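Long-range contact in lipase aflb (Neosartorya fumigata, PDB 6IDY), which probably hydrolyses ester bonds of lipids: residues Thr169-Lys183 / Asp406-Ala418. Residues are numbered along the deposited sequence; the frame is centred on the assembly and turned at random.
Sequences TATPAGTTYYFNFGK and DDLLGTEGLLLIA
In this alpha/beta-hydrolase fold, the loop and short helix after strand 161-166 pack against two successive C-terminal helices, and Phe179 meets Gly410 at one end of the contact. Gly410 CA sits 3.4 Å from the centroid of the Phe179 ring and 5° off its normal, a CH-pi contact over the face. With no side chain on Gly410, the ring can lie directly on the helix backbone. Tyr178 CD2 covers the opposite face, so the ring is sandwiched. Phe179 CG lies anti to its carbonyl carbon (chi1 -64°), which turns the ring toward the helix.

Polar contacts lie beside the Phe179 backbone. Asn180 ND2 donates to Thr411 OG1 at 3.0 Å, with the hydroxyl oxygen in the amide plane. Thr411 OG1 in turn donates to Asp407 O, so this hydroxyl accepts across the contact and donates a hydrogen bond within its own helix. Lys183 NZ forms a salt bridge with Asp407 OD1 at 2.8 Å, on the syn side but tilted out of the carboxylate plane. The bend at the end of the lysine chain (chi4 83°) accompanies a second bond, from Lys183 NZ to Tyr178 O. Asp407 OD2 is taken by Gly404 N.

The other end is mainly apolar. Leu414 CD2 lies 3.7 Å from both Thr176 CA and Thr175 CG2. Ile417 spreads its two branches: CG2 touches Pro172 CD at 3.7 Å, while CD1 reaches Thr175 CG2. Ala170 and Ala418 are small enough for close backbone approach, and Ala418 CA makes a CA-H...O contact with Ala170 O at 3.4 Å.

Away from this contact, Tyr177 packs on strand 227-232. A helix against the central sheet is typical of alpha/beta-hydrolases; here the C-terminal helices cover the outer side of helix 173-178.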
# COMPACT_ATOMS: atom_id res chain seq x y z
N THR A 169 -3.22 3.03 -2.63
CA THR A 169 -3.98 4.08 -3.31
C THR A 169 -3.38 5.46 -3.14
O THR A 169 -2.99 5.85 -2.03
CB THR A 169 -5.43 4.04 -2.82
OG1 THR A 169 -5.99 2.75 -3.07
CG2 THR A 169 -6.29 5.11 -3.46
N ALA A 170 -3.29 6.20 -4.28
CA ALA A 170 -2.88 7.60 -4.38
C ALA A 170 -1.47 7.91 -3.86
O ALA A 170 -1.10 9.09 -3.78
CB ALA A 170 -3.91 8.48 -3.69
N THR A 171 -0.69 6.88 -3.51
CA THR A 171 0.63 7.11 -2.92
C THR A 171 1.72 6.35 -3.67
O THR A 171 1.62 5.12 -3.79
CB THR A 171 0.61 6.81 -1.40
OG1 THR A 171 -0.70 7.05 -0.86
CG2 THR A 171 1.62 7.65 -0.63
N PRO A 172 2.74 7.06 -4.22
CA PRO A 172 3.82 6.36 -4.95
C PRO A 172 4.60 5.42 -4.04
O PRO A 172 4.78 5.73 -2.86
CB PRO A 172 4.71 7.50 -5.46
CG PRO A 172 3.91 8.74 -5.32
CD PRO A 172 2.98 8.51 -4.17
N ALA A 173 5.07 4.30 -4.59
CA ALA A 173 5.84 3.28 -3.89
C ALA A 173 7.11 3.80 -3.24
O ALA A 173 7.35 3.52 -2.07
CB ALA A 173 6.17 2.14 -4.83
N GLY A 174 7.90 4.55 -4.02
CA GLY A 174 9.18 5.10 -3.59
C GLY A 174 9.12 5.82 -2.27
O GLY A 174 9.84 5.45 -1.34
N THR A 175 8.23 6.82 -2.17
CA THR A 175 8.06 7.59 -0.93
C THR A 175 7.44 6.72 0.17
O THR A 175 7.94 6.76 1.29
CB THR A 175 7.32 8.91 -1.17
OG1 THR A 175 8.10 9.70 -2.07
CG2 THR A 175 7.13 9.71 0.11
N THR A 176 6.39 5.95 -0.15
CA THR A 176 5.69 5.05 0.77
C THR A 176 6.65 4.15 1.55
O THR A 176 6.63 4.14 2.79
CB THR A 176 4.66 4.19 0.03
OG1 THR A 176 3.68 5.05 -0.51
CG2 THR A 176 4.00 3.10 0.91
N TYR A 177 7.49 3.42 0.82
CA TYR A 177 8.39 2.43 1.41
C TYR A 177 9.71 2.99 1.93
O TYR A 177 10.37 2.31 2.70
CB TYR A 177 8.61 1.30 0.42
CG TYR A 177 7.35 0.47 0.29
CD1 TYR A 177 6.87 -0.30 1.35
CD2 TYR A 177 6.59 0.50 -0.89
CE1 TYR A 177 5.70 -1.03 1.24
CE2 TYR A 177 5.42 -0.25 -1.01
CZ TYR A 177 4.99 -1.02 0.06
OH TYR A 177 3.86 -1.80 -0.05
N TYR A 178 10.04 4.25 1.59
CA TYR A 178 11.24 4.93 2.08
C TYR A 178 11.23 4.94 3.63
O TYR A 178 12.26 4.71 4.25
CB TYR A 178 11.29 6.36 1.51
CG TYR A 178 12.45 7.21 1.99
CD1 TYR A 178 13.66 7.22 1.31
CD2 TYR A 178 12.32 8.03 3.11
CE1 TYR A 178 14.73 8.01 1.74
CE2 TYR A 178 13.38 8.82 3.55
CZ TYR A 178 14.59 8.80 2.86
OH TYR A 178 15.63 9.59 3.29
N PHE A 179 10.04 5.16 4.22
CA PHE A 179 9.83 5.25 5.67
C PHE A 179 9.44 3.93 6.35
O PHE A 179 9.05 3.95 7.52
CB PHE A 179 8.80 6.34 5.97
CG PHE A 179 9.22 7.74 5.59
CD1 PHE A 179 10.20 8.41 6.31
CD2 PHE A 179 8.60 8.40 4.53
CE1 PHE A 179 10.58 9.72 5.97
CE2 PHE A 179 8.96 9.71 4.20
CZ PHE A 179 9.94 10.36 4.93
N ASN A 180 9.53 2.78 5.65
CA ASN A 180 9.18 1.52 6.28
C ASN A 180 9.82 0.31 5.59
O ASN A 180 11.03 0.13 5.70
CB ASN A 180 7.65 1.35 6.45
CG ASN A 180 6.84 1.81 5.28
OD1 ASN A 180 6.69 1.09 4.30
ND2 ASN A 180 6.30 3.01 5.35
N PHE A 181 9.02 -0.53 4.89
CA PHE A 181 9.46 -1.80 4.30
C PHE A 181 10.52 -1.67 3.18
O PHE A 181 11.05 -2.70 2.76
CB PHE A 181 8.27 -2.64 3.84
CG PHE A 181 7.59 -3.34 5.01
CD1 PHE A 181 8.22 -4.38 5.68
CD2 PHE A 181 6.31 -2.96 5.42
CE1 PHE A 181 7.60 -5.02 6.76
CE2 PHE A 181 5.68 -3.61 6.49
CZ PHE A 181 6.33 -4.64 7.14
N GLY A 182 10.90 -0.45 2.81
CA GLY A 182 12.02 -0.25 1.89
C GLY A 182 13.30 -0.72 2.59
O GLY A 182 14.30 -1.01 1.94
N LYS A 183 13.23 -0.82 3.95
CA LYS A 183 14.29 -1.27 4.86
C LYS A 183 14.14 -2.76 5.28
O LYS A 183 14.82 -3.19 6.22
CB LYS A 183 14.33 -0.39 6.12
CG LYS A 183 14.74 1.06 5.89
CD LYS A 183 14.67 1.84 7.19
CE LYS A 183 15.04 3.29 7.04
NZ LYS A 183 13.89 4.11 6.57
N ASP A 406 11.26 9.12 12.80
CA ASP A 406 11.12 9.69 11.45
C ASP A 406 10.38 8.78 10.48
O ASP A 406 9.67 9.27 9.60
CB ASP A 406 12.49 10.11 10.88
CG ASP A 406 13.14 11.30 11.58
OD1 ASP A 406 12.52 11.86 12.51
OD2 ASP A 406 14.27 11.67 11.18
N ASP A 407 10.53 7.46 10.67
CA ASP A 407 9.85 6.43 9.89
C ASP A 407 8.34 6.43 10.20
O ASP A 407 7.54 6.41 9.27
CB ASP A 407 10.48 5.06 10.15
CG ASP A 407 11.93 4.98 9.72
OD1 ASP A 407 12.22 5.28 8.54
OD2 ASP A 407 12.77 4.60 10.55
N LEU A 408 7.97 6.54 11.50
CA LEU A 408 6.59 6.64 11.97
C LEU A 408 5.96 7.92 11.38
O LEU A 408 4.90 7.86 10.77
CB LEU A 408 6.56 6.69 13.52
CG LEU A 408 5.23 6.45 14.27
CD1 LEU A 408 5.48 6.28 15.74
CD2 LEU A 408 4.24 7.59 14.11
N LEU A 409 6.64 9.08 11.57
CA LEU A 409 6.17 10.39 11.10
C LEU A 409 6.04 10.47 9.59
O LEU A 409 5.02 10.95 9.10
CB LEU A 409 7.03 11.54 11.65
CG LEU A 409 7.29 11.58 13.17
CD1 LEU A 409 8.23 12.71 13.54
CD2 LEU A 409 6.00 11.66 13.97
N GLY A 410 7.05 9.99 8.88
CA GLY A 410 7.09 9.98 7.42
C GLY A 410 5.99 9.13 6.81
O GLY A 410 5.37 9.55 5.83
N THR A 411 5.72 7.95 7.40
CA THR A 411 4.65 7.04 6.96
C THR A 411 3.28 7.72 7.12
O THR A 411 2.43 7.61 6.25
CB THR A 411 4.73 5.70 7.71
OG1 THR A 411 6.00 5.10 7.45
CG2 THR A 411 3.61 4.73 7.34
N GLU A 412 3.09 8.45 8.22
CA GLU A 412 1.86 9.20 8.48
C GLU A 412 1.70 10.36 7.49
O GLU A 412 0.58 10.60 7.01
CB GLU A 412 1.82 9.71 9.94
CG GLU A 412 1.44 8.62 10.94
CD GLU A 412 0.15 7.87 10.63
OE1 GLU A 412 -0.78 8.50 10.09
OE2 GLU A 412 0.08 6.66 10.92
N GLY A 413 2.81 11.00 7.14
CA GLY A 413 2.87 12.11 6.19
C GLY A 413 2.44 11.75 4.77
O GLY A 413 2.16 12.65 3.98
N LEU A 414 2.38 10.43 4.44
CA LEU A 414 1.95 9.91 3.14
C LEU A 414 0.52 10.31 2.77
O LEU A 414 0.20 10.40 1.58
CB LEU A 414 2.06 8.38 3.09
CG LEU A 414 3.43 7.75 3.25
CD1 LEU A 414 3.31 6.23 3.34
CD2 LEU A 414 4.38 8.19 2.14
N LEU A 415 -0.33 10.52 3.79
CA LEU A 415 -1.72 10.92 3.62
C LEU A 415 -1.82 12.26 2.91
O LEU A 415 -2.79 12.49 2.19
CB LEU A 415 -2.44 10.99 4.97
CG LEU A 415 -2.65 9.66 5.69
CD1 LEU A 415 -3.17 9.89 7.07
CD2 LEU A 415 -3.60 8.75 4.92
N LEU A 416 -0.80 13.12 3.09
CA LEU A 416 -0.73 14.44 2.46
C LEU A 416 -0.50 14.29 0.95
O LEU A 416 -1.10 15.02 0.17
CB LEU A 416 0.36 15.30 3.11
CG LEU A 416 0.28 15.47 4.64
CD1 LEU A 416 1.55 16.12 5.17
CD2 LEU A 416 -0.95 16.29 5.05
N ILE A 417 0.33 13.32 0.56
CA ILE A 417 0.58 13.01 -0.85
C ILE A 417 -0.69 12.38 -1.45
O ILE A 417 -1.14 12.79 -2.53
CB ILE A 417 1.83 12.12 -1.03
CG1 ILE A 417 3.11 12.90 -0.66
CG2 ILE A 417 1.91 11.57 -2.46
CD1 ILE A 417 4.35 12.03 -0.50
N ALA A 418 -1.29 11.41 -0.72
CA ALA A 418 -2.51 10.73 -1.15
C ALA A 418 -3.63 11.74 -1.45
O ALA A 418 -4.28 11.62 -2.49
CB ALA A 418 -2.95 9.70 -0.11